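PDB 4CZX: PAN2-PAN3 deadenylation complex catalytic subunit pan2 from Neurospora crassa, which probably shortens the poly(A) tails of messenger RNA as the catalytic subunit of the PAN deadenylase, the present chain being its N-terminal WD40 propeller domain. Local coordinates for residues 40-45 / 57-62; 91-96 / 127-132; 163-168 / 180-185; 172-177 / 203-208; 238-243 / 271-276. All coordinates share one frame; numbering follows the deposited sequence.

How the contacts relate
The five contacts follow the chain round a ring of seven sheets, the blades of a WD40 β-propeller. Contacts 1 and 3 stay within one blade each, tying second strand to fourth. Contacts 2, 4 and 5 each bridge two successive blades. Contacts 3 and 4 alternate along the chain, centres about 10 Å apart: strand 173-177 of contact 4 lies between strands 165-169 and 184-189 of contact 3, and a salt bridge from Arg163 to Asp203 joins them. Leu128 packs contact 2 against contact 3, and Leu273 packs contact 5 against Phe204 and Val206 of contact 4. Contact 1 lies across the ring from contact 3, centres about 32 Å apart; packing runs within and between blades.

Contact 1 of 5, residues 40-45 / 57-62; sequences ELLWIG and RELKRF
Leu41 lays its branched end against the ring of Phe62, with CD2 4.0 Å from Phe62 CD2 and the sister methyl CD1 4.2 Å from the same ring atom. The two side chains slant across one another, and the ring carbon CD2 is the point that receives both methyls. Phe62 reaches this place because its CG lies anti to the backbone N (chi1 -179°), which swings the ring back toward strand 41-45.

Leu42, the next residue along an extended strand, points to the other face of the sheet and meets a different partner: its CD2 is 3.8 Å from Leu59 CD2, methyl against methyl. Leu59 has left-handed helical backbone angles (phi 56°, psi 49°), usual for the first residue of a G1 β-bulge, and it and Lys60 both face Ile55. The bulge puts the Leu59 side chain beside Leu42 just before strand 60-66 sets off. Methyls and ring carbons make the contacts across the segments, and no hydrogen bond joins them.

Strand 50-55 runs between them in the antiparallel sheet and is their common neighbour: Leu41 and Phe62 both touch Ile55. Phe62 also packs on an apolar side chain of another protein's chain. On the Leu42 side, strand 310-315 closes the layer, with Leu42 against Thr311 and Leu59 against Val313, while strand 10-16 adds Val15 beside Leu59.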
# COMPACT_ATOMS: atom_id res chain seq x y z
N GLU A 40 32.28 11.85 -13.69
CA GLU A 40 31.82 13.24 -13.61
C GLU A 40 30.65 13.42 -12.65
O GLU A 40 29.79 14.29 -12.85
CB GLU A 40 31.43 13.74 -15.00
CG GLU A 40 32.58 13.74 -15.98
CD GLU A 40 33.70 14.64 -15.49
OE1 GLU A 40 33.55 15.87 -15.62
OE2 GLU A 40 34.69 14.10 -14.95
N LEU A 41 30.61 12.62 -11.59
CA LEU A 41 29.47 12.66 -10.68
C LEU A 41 29.71 13.53 -9.45
O LEU A 41 30.80 13.55 -8.88
CB LEU A 41 29.11 11.24 -10.22
CG LEU A 41 28.67 10.28 -11.33
CD1 LEU A 41 28.38 8.90 -10.75
CD2 LEU A 41 27.46 10.83 -12.07
N LEU A 42 28.66 14.24 -9.06
CA LEU A 42 28.59 14.86 -7.73
C LEU A 42 27.49 14.17 -6.93
O LEU A 42 26.35 14.04 -7.41
CB LEU A 42 28.31 16.36 -7.84
CG LEU A 42 28.20 17.12 -6.50
CD1 LEU A 42 29.55 17.22 -5.80
CD2 LEU A 42 27.62 18.51 -6.72
N TRP A 43 27.83 13.73 -5.72
CA TRP A 43 26.87 13.05 -4.85
C TRP A 43 26.38 13.95 -3.72
O TRP A 43 27.17 14.67 -3.10
CB TRP A 43 27.50 11.79 -4.28
CG TRP A 43 27.72 10.73 -5.34
CD1 TRP A 43 28.78 10.62 -6.18
CD2 TRP A 43 26.83 9.65 -5.67
NE1 TRP A 43 28.62 9.53 -7.02
CE2 TRP A 43 27.43 8.92 -6.72
CE3 TRP A 43 25.59 9.23 -5.18
CZ2 TRP A 43 26.83 7.79 -7.29
CZ3 TRP A 43 24.99 8.10 -5.75
CH2 TRP A 43 25.62 7.40 -6.79
N ILE A 44 25.08 13.90 -3.46
CA ILE A 44 24.44 14.73 -2.42
C ILE A 44 23.61 13.85 -1.50
O ILE A 44 22.84 13.01 -1.98
CB ILE A 44 23.54 15.82 -3.04
CG1 ILE A 44 24.32 16.65 -4.07
CG2 ILE A 44 22.86 16.70 -1.96
CD1 ILE A 44 23.49 17.68 -4.79
N GLY A 45 23.76 14.01 -0.19
CA GLY A 45 22.97 13.22 0.74
C GLY A 45 21.87 14.02 1.42
O GLY A 45 22.00 15.24 1.57
N ARG A 57 28.93 19.65 -15.03
CA ARG A 57 28.81 20.96 -14.43
C ARG A 57 27.36 21.44 -14.37
O ARG A 57 27.03 22.31 -13.57
CB ARG A 57 29.67 21.97 -15.19
CG ARG A 57 29.27 22.18 -16.64
CD ARG A 57 30.11 23.28 -17.27
NE ARG A 57 29.78 23.51 -18.67
CZ ARG A 57 28.75 24.25 -19.09
NH1 ARG A 57 27.95 24.84 -18.21
NH2 ARG A 57 28.54 24.40 -20.40
N GLU A 58 26.50 20.87 -15.20
CA GLU A 58 25.10 21.30 -15.22
C GLU A 58 24.25 20.47 -14.26
O GLU A 58 23.04 20.70 -14.13
CB GLU A 58 24.56 21.22 -16.65
CG GLU A 58 25.48 21.86 -17.68
CD GLU A 58 24.86 21.93 -19.06
OE1 GLU A 58 23.65 21.64 -19.17
OE2 GLU A 58 25.58 22.27 -20.02
N LEU A 59 24.88 19.51 -13.59
CA LEU A 59 24.23 18.69 -12.58
C LEU A 59 22.97 17.97 -13.10
O LEU A 59 21.91 18.01 -12.48
CB LEU A 59 23.88 19.54 -11.36
CG LEU A 59 25.10 20.13 -10.65
CD1 LEU A 59 24.70 21.07 -9.49
CD2 LEU A 59 26.00 19.02 -10.14
N LYS A 60 23.12 17.33 -14.25
CA LYS A 60 22.07 16.49 -14.82
C LYS A 60 21.85 15.29 -13.90
O LYS A 60 22.80 14.62 -13.50
CB LYS A 60 22.47 16.07 -16.24
CG LYS A 60 21.62 14.98 -16.88
CD LYS A 60 22.19 14.60 -18.24
CE LYS A 60 21.55 13.33 -18.80
NZ LYS A 60 22.34 12.75 -19.93
N ARG A 61 20.60 15.02 -13.54
CA ARG A 61 20.31 13.92 -12.64
C ARG A 61 20.77 12.57 -13.20
O ARG A 61 20.56 12.27 -14.37
CB ARG A 61 18.81 13.87 -12.34
CG ARG A 61 18.36 12.57 -11.72
CD ARG A 61 17.41 11.84 -12.65
NE ARG A 61 16.02 12.08 -12.28
CZ ARG A 61 14.98 11.65 -12.98
NH1 ARG A 61 15.17 10.96 -14.09
NH2 ARG A 61 13.74 11.91 -12.56
N PHE A 62 21.41 11.74 -12.36
CA PHE A 62 21.82 10.42 -12.83
C PHE A 62 21.05 9.34 -12.09
O PHE A 62 20.06 8.83 -12.59
CB PHE A 62 23.34 10.21 -12.67
CG PHE A 62 23.82 8.86 -13.17
CD1 PHE A 62 23.45 8.40 -14.43
CD2 PHE A 62 24.61 8.05 -12.37
CE1 PHE A 62 23.87 7.16 -14.89
CE2 PHE A 62 25.04 6.81 -12.83
CZ PHE A 62 24.66 6.36 -14.08

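Contact 2 of 5, residues 91-96 / 127-132; sequences RSVYMA and ILVAGW. With PO4 (phosphate ion), chain D.
The flat guanidinium of Arg91 meets a phosphate ion at its edge, close to its own plane. NH2 is the donor: it lies 3.2 Å from phosphate O1, with an N-H...O angle of 158°. NH1, 3.7 Å from phosphate O2, probably adds charge attraction. Bends at chi2 and chi3 carry the group to the ion. Its NE is used elsewhere, on the carbonyl O of Met111, which helps to hold the orientation of the group, and Arg107 NE is a second donor to the same phosphate. The ion probably came from the crystallisation liquor. With a leucine here, the phosphate would probably lose an arginine donor, leaving Arg107, and the Met111 carbonyl its N-H partner.

Farther along, the chain turns to blade packing, the staple of a β-propeller: strand 93-96, third in its sheet, faces strand 126-131, second in the next. Val93 and Val129 reach toward each other tip to tip, Val93 CG2 standing 4.2 Å from Val129 CG1. The other branch, CG1, is anti to the backbone N (chi1 -176°) and looks along the strand to Ile127, whose CD1 it approaches at 4.3 Å. Val93 is thus straddled by two residues of one face of strand 126-131. Ile139 touches both Val93 and Ile127, and Ile86 backs the same pair.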
# COMPACT_ATOMS: atom_id res chain seq x y z
N ARG A 91 24.08 4.13 11.72
CA ARG A 91 23.85 2.76 12.17
C ARG A 91 24.40 1.70 11.21
O ARG A 91 24.30 0.50 11.47
CB ARG A 91 22.34 2.51 12.37
CG ARG A 91 21.67 3.45 13.39
CD ARG A 91 22.23 3.24 14.79
NE ARG A 91 22.31 1.82 15.10
CZ ARG A 91 21.28 1.08 15.52
NH1 ARG A 91 20.09 1.63 15.70
NH2 ARG A 91 21.45 -0.22 15.75
N SER A 92 24.97 2.14 10.09
CA SER A 92 25.34 1.18 9.06
C SER A 92 26.26 1.76 8.01
O SER A 92 26.41 2.98 7.89
CB SER A 92 24.08 0.64 8.37
OG SER A 92 23.46 1.67 7.60
N VAL A 93 26.86 0.87 7.23
CA VAL A 93 27.69 1.25 6.09
C VAL A 93 27.13 0.49 4.90
O VAL A 93 26.82 -0.70 5.01
CB VAL A 93 29.17 0.91 6.31
CG1 VAL A 93 30.02 1.40 5.14
CG2 VAL A 93 29.67 1.51 7.63
N TYR A 94 26.98 1.18 3.78
CA TYR A 94 26.34 0.61 2.60
C TYR A 94 27.24 0.82 1.39
O TYR A 94 27.87 1.87 1.27
CB TYR A 94 24.98 1.27 2.36
CG TYR A 94 24.20 0.71 1.18
CD1 TYR A 94 23.75 -0.60 1.19
CD2 TYR A 94 23.89 1.51 0.09
CE1 TYR A 94 23.02 -1.12 0.12
CE2 TYR A 94 23.15 1.00 -0.99
CZ TYR A 94 22.73 -0.32 -0.96
OH TYR A 94 22.01 -0.82 -2.03
N MET A 95 27.30 -0.17 0.50
CA MET A 95 28.03 0.00 -0.73
C MET A 95 27.19 -0.42 -1.93
O MET A 95 26.55 -1.46 -1.91
CB MET A 95 29.33 -0.81 -0.72
CG MET A 95 30.16 -0.55 -1.97
SD MET A 95 31.75 -1.38 -1.95
CE MET A 95 32.36 -0.86 -3.55
N ALA A 96 27.17 0.42 -2.96
CA ALA A 96 26.38 0.13 -4.15
C ALA A 96 27.15 0.61 -5.36
O ALA A 96 27.99 1.51 -5.25
CB ALA A 96 25.01 0.81 -4.08
N ILE A 127 38.50 0.15 4.93
CA ILE A 127 38.14 1.42 5.54
C ILE A 127 38.08 1.33 7.06
O ILE A 127 37.88 0.26 7.64
CB ILE A 127 36.79 1.95 5.04
CG1 ILE A 127 35.68 0.92 5.26
CG2 ILE A 127 36.88 2.37 3.59
CD1 ILE A 127 34.30 1.42 4.85
N LEU A 128 38.28 2.48 7.70
CA LEU A 128 38.08 2.64 9.13
C LEU A 128 36.81 3.44 9.34
O LEU A 128 36.62 4.46 8.68
CB LEU A 128 39.28 3.35 9.76
CG LEU A 128 39.17 3.75 11.23
CD1 LEU A 128 39.20 2.53 12.15
CD2 LEU A 128 40.29 4.73 11.60
N VAL A 129 35.94 3.01 10.25
CA VAL A 129 34.74 3.79 10.51
C VAL A 129 34.65 4.06 12.00
O VAL A 129 35.04 3.23 12.82
CB VAL A 129 33.43 3.10 9.99
CG1 VAL A 129 33.58 2.67 8.51
CG2 VAL A 129 33.02 1.93 10.87
N ALA A 130 34.18 5.25 12.34
CA ALA A 130 34.13 5.71 13.72
C ALA A 130 33.05 6.77 13.87
O ALA A 130 32.43 7.18 12.89
CB ALA A 130 35.49 6.27 14.16
N GLY A 131 32.82 7.21 15.10
CA GLY A 131 31.87 8.28 15.31
C GLY A 131 31.80 8.71 16.75
O GLY A 131 32.78 8.64 17.49
N TRP A 132 30.61 9.15 17.16
CA TRP A 132 30.44 9.62 18.53
C TRP A 132 30.08 8.42 19.40
O TRP A 132 28.95 8.28 19.86
CB TRP A 132 29.39 10.73 18.59
CG TRP A 132 29.83 12.02 17.90
CD1 TRP A 132 30.87 12.17 17.03
CD2 TRP A 132 29.25 13.32 18.06
NE1 TRP A 132 30.96 13.48 16.61
CE2 TRP A 132 29.98 14.20 17.23
CE3 TRP A 132 28.17 13.82 18.81
CZ2 TRP A 132 29.67 15.56 17.14
CZ3 TRP A 132 27.86 15.16 18.71
CH2 TRP A 132 28.61 16.02 17.88
P PO4 D . 18.19 -2.12 14.55
O1 PO4 D . 18.76 -2.00 15.94
O2 PO4 D . 17.77 -0.74 14.08
O3 PO4 D . 19.24 -2.69 13.62
O4 PO4 D . 16.99 -3.04 14.56

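Contact 3 of 5, residues 163-168 / 180-185; sequences RYICAA and ITFTIK
Ile165 and Phe182 lie 7.9 Å apart between CA atoms, and Tyr164 and Ile180 9.0 Å, too far for the two backbones to pair directly. Strand 173-177 fills the gap: in this antiparallel sheet it runs between strand 165-169 and strand 184-189. Phe182 has a positive phi (66°), and this kink in the chain ahead of strand 184-189 lets its ring come back toward Ile165. The ring receives the isoleucine at its edge, near its own plane, with Ile165 CD1 3.7 Å from Phe182 CE1 and 3.8 Å from Phe182 CD1.

This is packing inside a single blade of the WD40 propeller, second strand against the approach to the fourth. At its more open end Lys185 passes Tyr164 at about a right angle, and Lys185 NZ comes to 4.0 Å from Tyr164 CE1. The strongest partner of NZ is Asp178, with which it forms a salt bridge. On one face of the tyrosine lies Arg163 CG, 3.9 Å above the plane and offset toward the rim. Leu128, from the preceding blade, packs on both Ile165 and Phe182.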
# COMPACT_ATOMS: atom_id res chain seq x y z
N ARG A 163 48.88 10.89 4.29
CA ARG A 163 50.12 10.26 4.74
C ARG A 163 49.81 9.40 5.97
O ARG A 163 50.37 8.32 6.16
CB ARG A 163 51.18 11.31 5.07
CG ARG A 163 52.55 10.74 5.38
CD ARG A 163 53.55 11.81 5.82
NE ARG A 163 53.71 12.89 4.85
CZ ARG A 163 54.77 13.04 4.06
NH1 ARG A 163 55.77 12.17 4.12
NH2 ARG A 163 54.82 14.06 3.21
N TYR A 164 48.90 9.91 6.79
CA TYR A 164 48.41 9.25 8.00
C TYR A 164 46.91 9.40 8.01
O TYR A 164 46.35 10.14 7.20
CB TYR A 164 48.99 9.88 9.28
CG TYR A 164 50.50 10.00 9.30
CD1 TYR A 164 51.30 8.87 9.42
CD2 TYR A 164 51.12 11.23 9.19
CE1 TYR A 164 52.68 8.97 9.43
CE2 TYR A 164 52.50 11.35 9.20
CZ TYR A 164 53.27 10.21 9.33
OH TYR A 164 54.64 10.32 9.34
N ILE A 165 46.24 8.72 8.93
CA ILE A 165 44.82 8.93 9.12
C ILE A 165 44.63 10.15 10.02
O ILE A 165 45.02 10.13 11.18
CB ILE A 165 44.12 7.70 9.74
CG1 ILE A 165 44.17 6.52 8.76
CG2 ILE A 165 42.67 8.01 10.10
CD1 ILE A 165 43.70 5.21 9.37
N CYS A 166 44.07 11.21 9.46
CA CYS A 166 43.84 12.42 10.23
C CYS A 166 42.43 12.39 10.78
O CYS A 166 41.44 12.32 10.03
CB CYS A 166 44.09 13.67 9.38
SG CYS A 166 45.76 13.73 8.69
N ALA A 167 42.36 12.45 12.10
CA ALA A 167 41.14 12.13 12.82
C ALA A 167 40.68 13.30 13.67
O ALA A 167 41.27 13.57 14.71
CB ALA A 167 41.36 10.89 13.68
N ALA A 168 39.62 13.97 13.25
CA ALA A 168 39.09 15.09 14.03
C ALA A 168 38.11 14.61 15.09
O ALA A 168 37.09 13.99 14.77
CB ALA A 168 38.42 16.11 13.12
N ILE A 180 48.55 1.92 9.80
CA ILE A 180 48.71 0.48 9.90
C ILE A 180 48.17 -0.04 11.23
O ILE A 180 47.46 -1.04 11.27
CB ILE A 180 50.21 0.07 9.76
CG1 ILE A 180 50.79 0.58 8.43
CG2 ILE A 180 50.37 -1.44 9.84
CD1 ILE A 180 52.34 0.45 8.33
N THR A 181 48.50 0.64 12.33
CA THR A 181 48.16 0.17 13.67
C THR A 181 47.01 0.95 14.33
O THR A 181 46.45 0.50 15.33
CB THR A 181 49.37 0.24 14.62
OG1 THR A 181 49.70 1.62 14.88
CG2 THR A 181 50.58 -0.47 14.01
N PHE A 182 46.68 2.10 13.75
CA PHE A 182 45.64 3.01 14.28
C PHE A 182 46.01 3.64 15.63
O PHE A 182 45.17 4.27 16.26
CB PHE A 182 44.29 2.29 14.37
CG PHE A 182 43.88 1.63 13.08
CD1 PHE A 182 43.57 2.40 11.97
CD2 PHE A 182 43.86 0.25 12.96
CE1 PHE A 182 43.22 1.80 10.76
CE2 PHE A 182 43.51 -0.35 11.76
CZ PHE A 182 43.19 0.42 10.66
N THR A 183 47.26 3.50 16.06
CA THR A 183 47.69 4.16 17.29
C THR A 183 47.91 5.65 17.05
O THR A 183 48.33 6.07 15.97
CB THR A 183 48.98 3.56 17.87
OG1 THR A 183 50.09 3.96 17.06
CG2 THR A 183 48.90 2.04 17.93
N ILE A 184 47.62 6.46 18.06
CA ILE A 184 47.84 7.90 17.98
C ILE A 184 49.32 8.26 17.99
O ILE A 184 50.03 7.96 18.95
CB ILE A 184 47.15 8.64 19.14
CG1 ILE A 184 45.66 8.29 19.17
CG2 ILE A 184 47.37 10.15 19.02
CD1 ILE A 184 44.95 8.78 20.44
N LYS A 185 49.79 8.89 16.92
CA LYS A 185 51.18 9.33 16.83
C LYS A 185 51.36 10.73 17.43
O LYS A 185 52.42 11.06 17.96
CB LYS A 185 51.65 9.33 15.38
CG LYS A 185 51.56 7.97 14.69
CD LYS A 185 52.48 7.89 13.48
CE LYS A 185 53.31 6.61 13.50
NZ LYS A 185 53.86 6.28 12.16

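Contact 4 of 5, residues 172-177 / 203-208; sequences GTVNIL and DFIVTC
This is a buried, blade-to-blade contact in which strand 173-177, third in its sheet, faces strand 204-210, second in the following one. The axes of the short segments 173-177 and 204-208 come within 9.9 Å and run nearly antiparallel, at 157°. That spacing is too wide for backbone pairing, and side chains alone fill it.

Val174 stands in the middle, with one methyl for each of two partners. Its CG1, anti to the backbone N (chi1 175°), meets Ile205 tip to tip, at 4.2 Å from Ile205 CD1. Its CG2 lies 4.1 Å from Thr207 CG2, the two side chains sliding past one another in opposite senses. Ile205 CD1 serves a second neighbour as well, since Ile176 CG1 approaches it at 4.2 Å, so one δ-methyl touches both Val174 and Ile176. Both isoleucines also rest on Phe229 of strand 225-230, which extends the apolar layer.

Thr207 divides its two branches by chemistry. With OG1 between the backbone N and the carbonyl carbon (chi1 63°), the methyl is left beside the backbone N, facing Val174, and the hydroxyl is hydrogen-bonded to His191 NE2. A buried polar atom is thereby satisfied without disturbing the apolar contact. His191 lies in the connection between the two blades, and its bond to a threonine of the second strand recalls the His–Ser/Thr link of the WD40 tetrad, set here beside the interlocking faces of neighbouring blades typical of a β-propeller.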
# COMPACT_ATOMS: atom_id res chain seq x y z
N GLY A 172 37.41 19.25 18.99
CA GLY A 172 38.21 20.24 18.30
C GLY A 172 39.69 19.91 18.16
O GLY A 172 40.46 20.71 17.64
N THR A 173 40.09 18.74 18.64
CA THR A 173 41.48 18.30 18.49
C THR A 173 41.59 17.38 17.28
O THR A 173 40.60 16.79 16.86
CB THR A 173 42.00 17.57 19.74
OG1 THR A 173 41.15 16.45 20.02
CG2 THR A 173 42.01 18.48 20.94
N VAL A 174 42.79 17.27 16.74
CA VAL A 174 43.04 16.32 15.66
C VAL A 174 44.03 15.26 16.13
O VAL A 174 45.12 15.59 16.57
CB VAL A 174 43.58 17.03 14.42
CG1 VAL A 174 43.94 15.99 13.33
CG2 VAL A 174 42.54 17.99 13.89
N ASN A 175 43.63 14.00 16.06
CA ASN A 175 44.57 12.90 16.29
C ASN A 175 45.18 12.44 14.97
O ASN A 175 44.46 12.20 14.01
CB ASN A 175 43.89 11.71 16.99
CG ASN A 175 43.51 12.01 18.41
OD1 ASN A 175 44.07 12.90 19.05
ND2 ASN A 175 42.55 11.25 18.93
N ILE A 176 46.50 12.31 14.94
CA ILE A 176 47.17 11.77 13.77
C ILE A 176 47.45 10.30 14.04
O ILE A 176 48.28 9.96 14.89
CB ILE A 176 48.45 12.54 13.46
CG1 ILE A 176 48.13 14.03 13.33
CG2 ILE A 176 49.12 12.01 12.18
CD1 ILE A 176 49.34 14.90 13.31
N LEU A 177 46.75 9.44 13.31
CA LEU A 177 46.78 8.00 13.57
C LEU A 177 47.67 7.25 12.59
O LEU A 177 47.62 7.49 11.38
CB LEU A 177 45.37 7.41 13.50
CG LEU A 177 44.24 8.07 14.28
CD1 LEU A 177 42.97 7.26 14.05
CD2 LEU A 177 44.58 8.13 15.76
N ASP A 203 51.09 16.38 2.65
CA ASP A 203 51.96 17.31 3.37
C ASP A 203 51.27 18.20 4.42
O ASP A 203 51.96 18.81 5.25
CB ASP A 203 52.70 18.22 2.39
CG ASP A 203 53.65 17.45 1.49
OD1 ASP A 203 54.08 16.33 1.88
OD2 ASP A 203 53.98 17.98 0.41
N PHE A 204 49.95 18.32 4.37
CA PHE A 204 49.24 19.24 5.26
C PHE A 204 47.94 18.70 5.84
O PHE A 204 47.27 17.87 5.23
CB PHE A 204 48.91 20.55 4.53
CG PHE A 204 50.11 21.27 3.98
CD1 PHE A 204 50.87 22.10 4.78
CD2 PHE A 204 50.46 21.11 2.65
CE1 PHE A 204 51.98 22.77 4.26
CE2 PHE A 204 51.58 21.77 2.12
CZ PHE A 204 52.32 22.60 2.93
N ILE A 205 47.59 19.21 7.02
CA ILE A 205 46.21 19.19 7.48
C ILE A 205 45.69 20.61 7.55
O ILE A 205 46.42 21.53 7.95
CB ILE A 205 46.05 18.56 8.88
CG1 ILE A 205 46.90 17.30 9.02
CG2 ILE A 205 44.55 18.29 9.17
CD1 ILE A 205 46.85 16.72 10.43
N VAL A 206 44.43 20.81 7.16
CA VAL A 206 43.77 22.09 7.32
C VAL A 206 42.39 21.89 7.96
O VAL A 206 41.68 20.93 7.63
CB VAL A 206 43.63 22.86 5.99
CG1 VAL A 206 44.96 23.49 5.58
CG2 VAL A 206 43.08 21.94 4.88
N THR A 207 42.03 22.75 8.90
CA THR A 207 40.73 22.62 9.56
C THR A 207 40.02 23.94 9.72
O THR A 207 40.66 25.00 9.78
CB THR A 207 40.83 21.97 10.97
OG1 THR A 207 41.60 22.83 11.83
CG2 THR A 207 41.46 20.58 10.90
N CYS A 208 38.70 23.86 9.80
CA CYS A 208 37.84 24.97 10.20
C CYS A 208 37.09 24.56 11.46
O CYS A 208 36.76 23.40 11.63
CB CYS A 208 36.84 25.31 9.09
SG CYS A 208 37.59 25.75 7.52

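Contact 5 of 5, residues 238-243 / 271-276; sequences NPVPFA and TDLLNP
Val240 sends its two methyls to two different residues of 271-276. CG2 meets Leu273 CD2 at 3.6 Å, the side chains crossing at about a right angle. CG1 goes tip to tip with Thr271, 4.0 Å from its CG2. Thr271 offers that methyl because its chi1 of -53° places CG2 anti to the backbone N and turns OG1 away from the valine's methyl. In Leu273 chi2 (-172°) extends CD1, leaving CD2 as the side branch that meets Val240. The extended CD1 packs on Phe204 and Val206 of strand 204-210, so the two methyls serve two strands of the preceding blade.

At the more exposed margin two prolines meet: Pro241 CD is 4.3 Å from Pro276 CB. The CA atoms of Val240 and Pro276 are 6.6 Å apart, which shows how closely the turn after strand 267-272 doubles back on strand 235-241.

That turn is held by Asp272. Its OD1 accepts the backbone N of Asn275 at 2.8 Å, with an N-H...O angle of 145°, through the lone pair away from the other oxygen; a second bond, from Leu274 N, is weak. OD2 is hydrogen-bonded to Thr257 OG1, so both oxygens of the carboxylate are engaged and its rotation is restrained. An Asx motif thus shapes the end of strand 267-272 and presents Leu273 and Pro276 to the outermost strand of the neighbouring sheet, packing of the sort that joins successive blades toward the outer part of a WD40 propeller.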
# COMPACT_ATOMS: atom_id res chain seq x y z
N ASN A 238 51.70 28.31 10.86
CA ASN A 238 50.93 29.53 11.08
C ASN A 238 49.54 29.36 10.49
O ASN A 238 49.39 28.81 9.40
CB ASN A 238 51.63 30.74 10.46
CG ASN A 238 52.93 31.11 11.16
OD1 ASN A 238 53.01 31.10 12.39
ND2 ASN A 238 53.94 31.44 10.38
N PRO A 239 48.52 29.84 11.20
CA PRO A 239 47.17 29.75 10.64
C PRO A 239 47.01 30.66 9.42
O PRO A 239 47.77 31.61 9.26
CB PRO A 239 46.28 30.21 11.80
CG PRO A 239 47.17 30.99 12.69
CD PRO A 239 48.53 30.38 12.57
N VAL A 240 46.05 30.34 8.56
CA VAL A 240 45.70 31.21 7.45
C VAL A 240 44.59 32.16 7.85
O VAL A 240 43.45 31.74 8.12
CB VAL A 240 45.26 30.40 6.21
CG1 VAL A 240 44.81 31.34 5.09
CG2 VAL A 240 46.39 29.50 5.73
N PRO A 241 44.90 33.46 7.90
CA PRO A 241 43.90 34.47 8.28
C PRO A 241 42.73 34.48 7.32
O PRO A 241 42.93 34.47 6.10
CB PRO A 241 44.68 35.79 8.20
CG PRO A 241 46.13 35.39 8.26
CD PRO A 241 46.21 34.07 7.59
N PHE A 242 41.51 34.49 7.85
CA PHE A 242 40.33 34.47 7.02
C PHE A 242 39.20 35.22 7.72
O PHE A 242 38.32 34.61 8.35
CB PHE A 242 39.92 33.02 6.71
CG PHE A 242 38.90 32.90 5.62
CD1 PHE A 242 39.25 33.09 4.30
CD2 PHE A 242 37.59 32.59 5.93
CE1 PHE A 242 38.29 32.95 3.29
CE2 PHE A 242 36.63 32.46 4.93
CZ PHE A 242 36.98 32.64 3.61
N ALA A 243 39.25 36.55 7.62
CA ALA A 243 38.30 37.44 8.30
C ALA A 243 36.82 37.15 8.03
O ALA A 243 35.99 37.35 8.93
CB ALA A 243 38.60 38.89 7.92
N THR A 271 44.10 30.25 -1.53
CA THR A 271 45.24 30.81 -0.82
C THR A 271 46.41 29.85 -0.68
O THR A 271 46.24 28.72 -0.22
CB THR A 271 44.85 31.26 0.60
OG1 THR A 271 43.71 32.13 0.53
CG2 THR A 271 46.01 31.99 1.28
N ASP A 272 47.59 30.30 -1.07
CA ASP A 272 48.78 29.50 -0.86
C ASP A 272 49.11 29.46 0.62
O ASP A 272 49.27 30.50 1.26
CB ASP A 272 49.98 30.03 -1.64
CG ASP A 272 51.22 29.22 -1.38
OD1 ASP A 272 51.88 29.48 -0.36
OD2 ASP A 272 51.54 28.32 -2.19
N LEU A 273 49.23 28.25 1.16
CA LEU A 273 49.49 28.05 2.58
C LEU A 273 50.82 28.65 3.01
O LEU A 273 50.94 29.16 4.13
CB LEU A 273 49.48 26.56 2.92
CG LEU A 273 48.11 25.88 2.78
CD1 LEU A 273 48.16 24.46 3.32
CD2 LEU A 273 47.06 26.69 3.50
N LEU A 274 51.81 28.59 2.13
CA LEU A 274 53.17 29.00 2.48
C LEU A 274 53.33 30.52 2.50
O LEU A 274 54.20 31.05 3.20
CB LEU A 274 54.17 28.38 1.51
CG LEU A 274 54.10 26.85 1.47
CD1 LEU A 274 55.01 26.27 0.41
CD2 LEU A 274 54.42 26.27 2.84
N ASN A 275 52.50 31.22 1.74
CA ASN A 275 52.41 32.68 1.85
C ASN A 275 51.04 33.22 1.47
O ASN A 275 50.72 33.34 0.29
CB ASN A 275 53.47 33.37 1.00
CG ASN A 275 53.20 34.86 0.86
OD1 ASN A 275 53.11 35.58 1.86
ND2 ASN A 275 53.04 35.33 -0.37
N PRO A 276 50.24 33.56 2.49
CA PRO A 276 48.83 33.96 2.37
C PRO A 276 48.63 35.31 1.70
O PRO A 276 47.49 35.65 1.39
CB PRO A 276 48.36 34.03 3.83
CG PRO A 276 49.38 33.27 4.62
CD PRO A 276 50.67 33.50 3.89